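Local coordinates for glycoside transferase (Listeria monocytogenes, PDB 6R2M), which is an extracellular glycoside hydrolase, probably acting on bacterial exopolysaccharide, at residues Phe80-Glu83 and Asp84-Lys88; Glu90-Asp93 and Ala94-Thr97; Asn229-Asn232 and Phe233-Glu237. All coordinates share one frame; numbering follows the deposited sequence.

Contact 1 (Phe80-Glu83 and Asp84-Lys88); sequences FITE and DNFIK
T82 and F86 face each other where the chain reverses, and backbone hydrogen bonds set the register. The amide N of T82 donates to F86 O at 2.8 Å. Further along, K88 N donates to F80 O at 2.9 Å, and at the bend N85 N reaches T82 O at 3.0 Å. Between the first two bonds I81 and I87 are bridged, and the CA-H of I81 adds a contact to F86 O at 3.2 Å.

The side-chain polar bonds converge on the hydroxyl of T82. With chi1 at 70° its OG1 sits between the backbone N and carbonyl carbon and leans into the turn. There T82 OG1 donates to D84 OD2 across a very short 2.5 Å and accepts from F86 N at 3.1 Å. Threonine suits this place because one hydroxyl both gives and takes, tying the turn to the returning chain. The same OG1 lies at the edge of the F86 ring, which meets the rings of F149 and Y147.

Apolar contacts join the two isoleucines and hold F80. I81 and I87 run side by side in the same direction, I81 CG1 to I87 CG1 at 4.2 Å, and both pack on I129 of helix 120-136, while the F80 ring packs on helix 50-62.

K88 forms the polar end: its O lies at the edge of the F80 ring, and its extended chain, long enough to leave the turn, carries NZ away to a hydrogen bond with T92 O.

A type I turn from T82 to N85, whose last residue, N85, has a positive phi of 73° that asparagine tolerates better than most residues, fits the type I turn plus G1 beta bulge of a 3:5 beta hairpin.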
loop_
_atom_site.group_PDB
_atom_site.type_symbol
_atom_site.label_atom_id
_atom_site.label_comp_id
_atom_site.label_asym_id
_atom_site.label_seq_id
_atom_site.Cartn_x
_atom_site.Cartn_y
_atom_site.Cartn_z
ATOM N N PHE A 80 -4.117 7.555 -16.123
ATOM C CA PHE A 80 -4.700 7.602 -14.787
ATOM C C PHE A 80 -5.052 9.004 -14.322
ATOM O O PHE A 80 -6.069 9.183 -13.640
ATOM C CB PHE A 80 -3.747 6.976 -13.760
ATOM C CG PHE A 80 -3.570 5.485 -13.901
ATOM C CD1 PHE A 80 -2.609 4.961 -14.754
ATOM C CD2 PHE A 80 -4.349 4.606 -13.161
ATOM C CE1 PHE A 80 -2.428 3.579 -14.871
ATOM C CE2 PHE A 80 -4.174 3.220 -13.281
ATOM C CZ PHE A 80 -3.215 2.718 -14.134
ATOM N N ILE A 81 -4.254 10.012 -14.660
ATOM C CA ILE A 81 -4.441 11.351 -14.106
ATOM C C ILE A 81 -5.432 12.131 -14.956
ATOM O O ILE A 81 -5.248 12.278 -16.173
ATOM C CB ILE A 81 -3.107 12.097 -13.998
ATOM C CG1 ILE A 81 -2.169 11.310 -13.080
ATOM C CG2 ILE A 81 -3.358 13.492 -13.433
ATOM C CD1 ILE A 81 -0.775 11.879 -13.006
ATOM N N THR A 82 -6.478 12.642 -14.315
ATOM C CA THR A 82 -7.471 13.442 -15.021
ATOM C C THR A 82 -6.969 14.863 -15.247
ATOM O O THR A 82 -5.941 15.286 -14.715
ATOM C CB THR A 82 -8.782 13.490 -14.249
ATOM O OG1 THR A 82 -8.614 14.282 -13.063
ATOM C CG2 THR A 82 -9.246 12.081 -13.898
ATOM N N GLU A 83 -7.744 15.623 -16.022
ATOM C CA GLU A 83 -7.359 17.003 -16.283
ATOM C C GLU A 83 -7.448 17.874 -15.036
ATOM O O GLU A 83 -6.790 18.918 -14.985
ATOM C CB GLU A 83 -8.213 17.584 -17.411
ATOM C CG GLU A 83 -9.657 17.873 -17.044
ATOM C CD GLU A 83 -10.481 18.310 -18.246
ATOM O OE1 GLU A 83 -9.908 18.917 -19.179
ATOM O OE2 GLU A 83 -11.703 18.047 -18.255
ATOM N N ASP A 84 -8.224 17.479 -14.021
ATOM C CA ASP A 84 -8.207 18.183 -12.745
ATOM C C ASP A 84 -7.363 17.471 -11.685
ATOM O O ASP A 84 -7.589 17.667 -10.482
ATOM C CB ASP A 84 -9.633 18.426 -12.245
ATOM C CG ASP A 84 -10.569 17.261 -12.512
ATOM O OD1 ASP A 84 -11.756 17.360 -12.114
ATOM O OD2 ASP A 84 -10.142 16.254 -13.122
ATOM N N ASN A 85 -6.401 16.643 -12.115
ATOM C CA ASN A 85 -5.309 16.169 -11.274
ATOM C C ASN A 85 -5.756 15.131 -10.254
ATOM O O ASN A 85 -5.119 14.972 -9.213
ATOM C CB ASN A 85 -4.603 17.325 -10.565
ATOM C CG ASN A 85 -3.914 18.251 -11.533
ATOM O OD1 ASN A 85 -2.969 17.858 -12.211
ATOM N ND2 ASN A 85 -4.388 19.490 -11.608
ATOM N N PHE A 86 -6.838 14.413 -10.545
ATOM C CA PHE A 86 -7.203 13.228 -9.782
ATOM C C PHE A 86 -6.545 12.004 -10.403
ATOM O O PHE A 86 -6.249 11.978 -11.602
ATOM C CB PHE A 86 -8.721 13.029 -9.748
ATOM C CG PHE A 86 -9.462 14.099 -8.993
ATOM C CD1 PHE A 86 -9.636 14.012 -7.622
ATOM C CD2 PHE A 86 -9.975 15.197 -9.666
ATOM C CE1 PHE A 86 -10.328 15.015 -6.936
ATOM C CE2 PHE A 86 -10.646 16.205 -8.990
ATOM C CZ PHE A 86 -10.820 16.108 -7.625
ATOM N N ILE A 87 -6.305 10.990 -9.580
ATOM C CA ILE A 87 -5.752 9.716 -10.044
ATOM C C ILE A 87 -6.882 8.697 -9.999
ATOM O O ILE A 87 -7.350 8.334 -8.914
ATOM C CB ILE A 87 -4.556 9.247 -9.195
ATOM C CG1 ILE A 87 -3.401 10.249 -9.243
ATOM C CG2 ILE A 87 -4.056 7.884 -9.708
ATOM C CD1 ILE A 87 -2.244 9.894 -8.304
ATOM N N LYS A 88 -7.345 8.245 -11.171
ATOM C CA LYS A 88 -8.330 7.166 -11.217
ATOM C C LYS A 88 -7.797 5.927 -10.503
ATOM O O LYS A 88 -6.646 5.539 -10.703
ATOM C CB LYS A 88 -8.646 6.805 -12.666
ATOM C CG LYS A 88 -9.335 7.873 -13.466
ATOM C CD LYS A 88 -9.542 7.346 -14.871
ATOM C CE LYS A 88 -10.320 8.312 -15.735
ATOM N NZ LYS A 88 -10.486 7.736 -17.097
HETATM O O HOH W 1 -2.941 16.976 -15.159
#

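Contact 2 (Glu90-Asp93 and Ala94-Thr97); sequences EATD and ATTT
The carboxylate of E90 lies near the T95 hydroxyl, reached through a water, and its two oxygens have separate tasks: OE1 is hydrogen-bonded to H47 ND1, while E90 OE2 takes a hydrogen bond from a water 2.6 Å away. That water also lies 2.8 Å from T95 OG1, so it links acid and alcohol without direct contact between them. The glutamate chain crosses that of T95 at about a right angle, and E90 CG, not the carboxylate, comes closest to T95 OG1, at 3.3 Å. A second flat group, the peptide carbonyl of T92, receives T95 N from well above its plane (66° out), with T95 N to T92 O at 3.2 Å.

This bond closes a type I beta turn from T92 to T95, overlapping at T92 with an inverse gamma turn centred on A91, in which T92 N makes a weak bond to E90 O. At the turn's two corners, D93 sends its carboxylate outward, where an acid is readily hydrated, and A94 is exposed, its CB pointing away.

The two threonines at the turn's ends bind each other as well, T92 OG1 to T95 OG1 at 2.7 Å, either hydroxyl being able to donate. The chi1 of T95, -59°, sets its OG1 anti to its own carbonyl carbon and directs it back over the turn, while T95 CG2 rests near E90 O at 3.6 Å. A beta-branched residue with one polar and one apolar branch suits this buried position. Just beyond the turn, T96 OG1 is hydrogen-bonded to D148 OD2.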
loop_
_atom_site.group_PDB
_atom_site.type_symbol
_atom_site.label_atom_id
_atom_site.label_comp_id
_atom_site.label_asym_id
_atom_site.label_seq_id
_atom_site.Cartn_x
_atom_site.Cartn_y
_atom_site.Cartn_z
ATOM N N GLU A 90 -8.514 2.936 -11.115
ATOM C CA GLU A 90 -8.126 2.021 -12.187
ATOM C C GLU A 90 -8.326 2.727 -13.522
ATOM O O GLU A 90 -9.091 3.690 -13.635
ATOM C CB GLU A 90 -8.899 0.690 -12.121
ATOM C CG GLU A 90 -10.368 0.762 -12.499
ATOM C CD GLU A 90 -11.022 -0.617 -12.516
ATOM O OE1 GLU A 90 -10.282 -1.629 -12.590
ATOM O OE2 GLU A 90 -12.266 -0.683 -12.450
ATOM N N ALA A 91 -7.609 2.254 -14.540
ATOM C CA ALA A 91 -7.510 2.989 -15.804
ATOM C C ALA A 91 -8.593 2.526 -16.775
ATOM O O ALA A 91 -8.344 1.775 -17.727
ATOM C CB ALA A 91 -6.119 2.817 -16.403
ATOM N N THR A 92 -9.822 2.989 -16.528
ATOM C CA THR A 92 -10.913 2.820 -17.479
ATOM C C THR A 92 -11.667 4.138 -17.602
ATOM O O THR A 92 -11.662 4.978 -16.695
ATOM C CB THR A 92 -11.903 1.698 -17.090
ATOM O OG1 THR A 92 -12.681 2.091 -15.953
ATOM C CG2 THR A 92 -11.187 0.395 -16.771
ATOM N N ASP A 93 -12.324 4.307 -18.751
ATOM C CA ASP A 93 -13.102 5.517 -18.993
ATOM C C ASP A 93 -14.254 5.636 -18.008
ATOM O O ASP A 93 -14.661 6.752 -17.654
ATOM C CB ASP A 93 -13.614 5.518 -20.443
ATOM C CG ASP A 93 -14.466 6.741 -20.769
ATOM O OD1 ASP A 93 -14.001 7.884 -20.534
ATOM O OD2 ASP A 93 -15.599 6.561 -21.280
ATOM N N ALA A 94 -14.770 4.504 -17.536
ATOM C CA ALA A 94 -15.925 4.482 -16.650
ATOM C C ALA A 94 -15.577 4.769 -15.202
ATOM O O ALA A 94 -16.490 4.909 -14.382
ATOM C CB ALA A 94 -16.623 3.127 -16.727
ATOM N N THR A 95 -14.295 4.852 -14.864
ATOM C CA THR A 95 -13.885 5.084 -13.483
ATOM C C THR A 95 -14.025 6.556 -13.149
ATOM O O THR A 95 -13.472 7.411 -13.846
ATOM C CB THR A 95 -12.440 4.630 -13.272
ATOM O OG1 THR A 95 -12.347 3.235 -13.580
ATOM C CG2 THR A 95 -11.998 4.860 -11.812
ATOM N N THR A 96 -14.722 6.852 -12.056
ATOM C CA THR A 96 -15.016 8.236 -11.704
ATOM C C THR A 96 -14.494 8.613 -10.328
ATOM O O THR A 96 -14.846 9.686 -9.827
ATOM C CB THR A 96 -16.523 8.514 -11.761
ATOM O OG1 THR A 96 -17.205 7.653 -10.844
ATOM C CG2 THR A 96 -17.059 8.291 -13.178
ATOM N N THR A 97 -13.693 7.758 -9.694
ATOM C CA THR A 97 -13.202 7.990 -8.346
ATOM C C THR A 97 -11.710 7.696 -8.267
ATOM O O THR A 97 -11.156 6.941 -9.073
ATOM C CB THR A 97 -13.932 7.105 -7.313
ATOM O OG1 THR A 97 -13.900 5.742 -7.752
ATOM C CG2 THR A 97 -15.386 7.500 -7.178
HETATM O O HOH W 2 -13.924 1.350 -12.182
#

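Contact 3 (Asn229-Asn232 and Phe233-Glu237); sequences NFDN and FLQTE
N229 O accepts from F233 N at 3.1 Å, one of the i to i+4 bonds of the helix, while the N229 side chain turns back to E227.

F230 O takes L234 N in the same way. With CG anti to its backbone N (chi1 -171°), the F230 ring swings along the helix beneath L234, whose CG stands over one face of the F230 ring, 4.3 Å from the centroid and 24° off the normal, in a CH-pi contact. L234 CD1 meets F230 CE2 at 3.6 Å; leucine's branch lets CG and both methyls bear on the ring.

D231 and Q235 come together through D231 OD2 and Q235 NE2 at 3.0 Å, but the angle is too poor for a hydrogen bond, and their carboxylate and amide planes stand 70° apart. The side chain of Q277 serves both instead, donating to D231 OD1 and accepting from Q235 NE2, a task that suits an amide. D231 OD1 is also hydrogen-bonded to Y271 OH.

N232 lies on the exposed side. N232 O accepts T236 N at 2.9 Å, and N232 ND2 shares a water with Q235 OE1, donating to that water at 2.6 Å. T236 CG2 packs against the N232 amide, N232 ND2 to T236 CG2 being 3.5 Å.

Within the fold, helix 228-241 sets F230 on helix 209-223, L234 on helix 262-274, and F233 edge-to-face with F189 and Y248, the latter in strand 247-249.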
loop_
_atom_site.group_PDB
_atom_site.type_symbol
_atom_site.label_atom_id
_atom_site.label_comp_id
_atom_site.label_asym_id
_atom_site.label_seq_id
_atom_site.Cartn_x
_atom_site.Cartn_y
_atom_site.Cartn_z
ATOM N N ASN A 229 -3.441 -5.126 21.879
ATOM C CA ASN A 229 -4.318 -6.264 21.668
ATOM C C ASN A 229 -4.040 -6.914 20.328
ATOM O O ASN A 229 -3.960 -8.143 20.230
ATOM C CB ASN A 229 -5.771 -5.811 21.748
ATOM C CG ASN A 229 -6.064 -5.141 23.051
ATOM O OD1 ASN A 229 -6.119 -5.812 24.077
ATOM N ND2 ASN A 229 -6.209 -3.815 23.036
ATOM N N PHE A 230 -3.892 -6.106 19.284
ATOM C CA PHE A 230 -3.518 -6.683 18.004
ATOM C C PHE A 230 -2.109 -7.251 18.051
ATOM O O PHE A 230 -1.842 -8.313 17.473
ATOM C CB PHE A 230 -3.647 -5.637 16.897
ATOM C CG PHE A 230 -3.482 -6.211 15.536
ATOM C CD1 PHE A 230 -4.445 -7.052 15.005
ATOM C CD2 PHE A 230 -2.367 -5.892 14.777
ATOM C CE1 PHE A 230 -4.294 -7.589 13.720
ATOM C CE2 PHE A 230 -2.211 -6.417 13.503
ATOM C CZ PHE A 230 -3.174 -7.268 12.975
ATOM N N ASP A 231 -1.184 -6.547 18.711
ATOM C CA ASP A 231 0.185 -7.038 18.764
ATOM C C ASP A 231 0.238 -8.384 19.465
ATOM O O ASP A 231 0.908 -9.306 18.990
ATOM C CB ASP A 231 1.088 -6.026 19.462
ATOM C CG ASP A 231 2.563 -6.363 19.324
ATOM O OD1 ASP A 231 3.067 -6.382 18.188
ATOM O OD2 ASP A 231 3.219 -6.620 20.355
ATOM N N ASN A 232 -0.522 -8.537 20.556
ATOM C CA ASN A 232 -0.540 -9.809 21.265
ATOM C C ASN A 232 -1.133 -10.916 20.404
ATOM O O ASN A 232 -0.635 -12.050 20.412
ATOM C CB ASN A 232 -1.325 -9.688 22.565
ATOM C CG ASN A 232 -1.562 -11.034 23.214
ATOM O OD1 ASN A 232 -2.671 -11.571 23.167
ATOM N ND2 ASN A 232 -0.512 -11.600 23.804
ATOM N N PHE A 233 -2.190 -10.619 19.649
ATOM C CA PHE A 233 -2.737 -11.624 18.750
ATOM C C PHE A 233 -1.663 -12.116 17.783
ATOM O O PHE A 233 -1.507 -13.319 17.570
ATOM C CB PHE A 233 -3.929 -11.056 17.978
ATOM C CG PHE A 233 -4.513 -12.026 17.001
ATOM C CD1 PHE A 233 -5.322 -13.047 17.435
ATOM C CD2 PHE A 233 -4.238 -11.914 15.645
ATOM C CE1 PHE A 233 -5.858 -13.961 16.533
ATOM C CE2 PHE A 233 -4.777 -12.821 14.734
ATOM C CZ PHE A 233 -5.585 -13.840 15.186
ATOM N N LEU A 234 -0.917 -11.194 17.182
ATOM C CA LEU A 234 0.129 -11.594 16.245
ATOM C C LEU A 234 1.160 -12.476 16.925
ATOM O O LEU A 234 1.560 -13.514 16.383
ATOM C CB LEU A 234 0.798 -10.357 15.635
ATOM C CG LEU A 234 -0.048 -9.447 14.743
ATOM C CD1 LEU A 234 0.789 -8.272 14.263
ATOM C CD2 LEU A 234 -0.642 -10.197 13.557
ATOM N N GLN A 235 1.601 -12.077 18.122
ATOM C CA GLN A 235 2.626 -12.840 18.825
ATOM C C GLN A 235 2.138 -14.240 19.167
ATOM O O GLN A 235 2.883 -15.220 19.013
ATOM C CB GLN A 235 3.068 -12.090 20.083
ATOM C CG GLN A 235 3.959 -10.887 19.781
ATOM C CD GLN A 235 4.214 -10.027 21.002
ATOM O OE1 GLN A 235 3.700 -10.305 22.086
ATOM N NE2 GLN A 235 5.009 -8.972 20.832
ATOM N N THR A 236 0.888 -14.366 19.623
ATOM C CA THR A 236 0.407 -15.679 20.045
ATOM C C THR A 236 0.117 -16.589 18.853
ATOM O O THR A 236 0.293 -17.809 18.953
ATOM C CB THR A 236 -0.831 -15.540 20.936
ATOM O OG1 THR A 236 -1.911 -14.943 20.198
ATOM C CG2 THR A 236 -0.520 -14.689 22.161
ATOM N N GLU A 237 -0.305 -16.026 17.718
ATOM C CA GLU A 237 -0.442 -16.828 16.504
ATOM C C GLU A 237 0.912 -17.371 16.060
ATOM O O GLU A 237 1.055 -18.568 15.779
ATOM C CB GLU A 237 -1.076 -15.998 15.381
ATOM C CG GLU A 237 -2.577 -15.825 15.490
ATOM C CD GLU A 237 -3.318 -17.150 15.418
ATOM O OE1 GLU A 237 -3.568 -17.664 14.298
ATOM O OE2 GLU A 237 -3.640 -17.684 16.500
HETATM O O HOH W 3 2.112 -7.936 23.349
HETATM O O HOH W 4 1.829 -10.525 23.731
#

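In the fold
From the N terminus, the chain leaves helix 66-79 and at once makes contact 1, the hairpin of 80-88; contact 2, a tight turn at 90-97, follows before helix 100-116 begins. The two are in series, neither nested nor crossed, yet they touch, F80 CZ lying 3.7 Å from A91 CB, so one connecting loop folds upon itself. Contact 1 ties that loop to helices 50-62 and 120-136, and contact 2 ties it to H47, Y48 and F149. Contact 3 closes no loop: it lies within helix 228-241, across the chain's centre, about 40 Å between centres from contact 1, and joins helices 209-223 and 262-274.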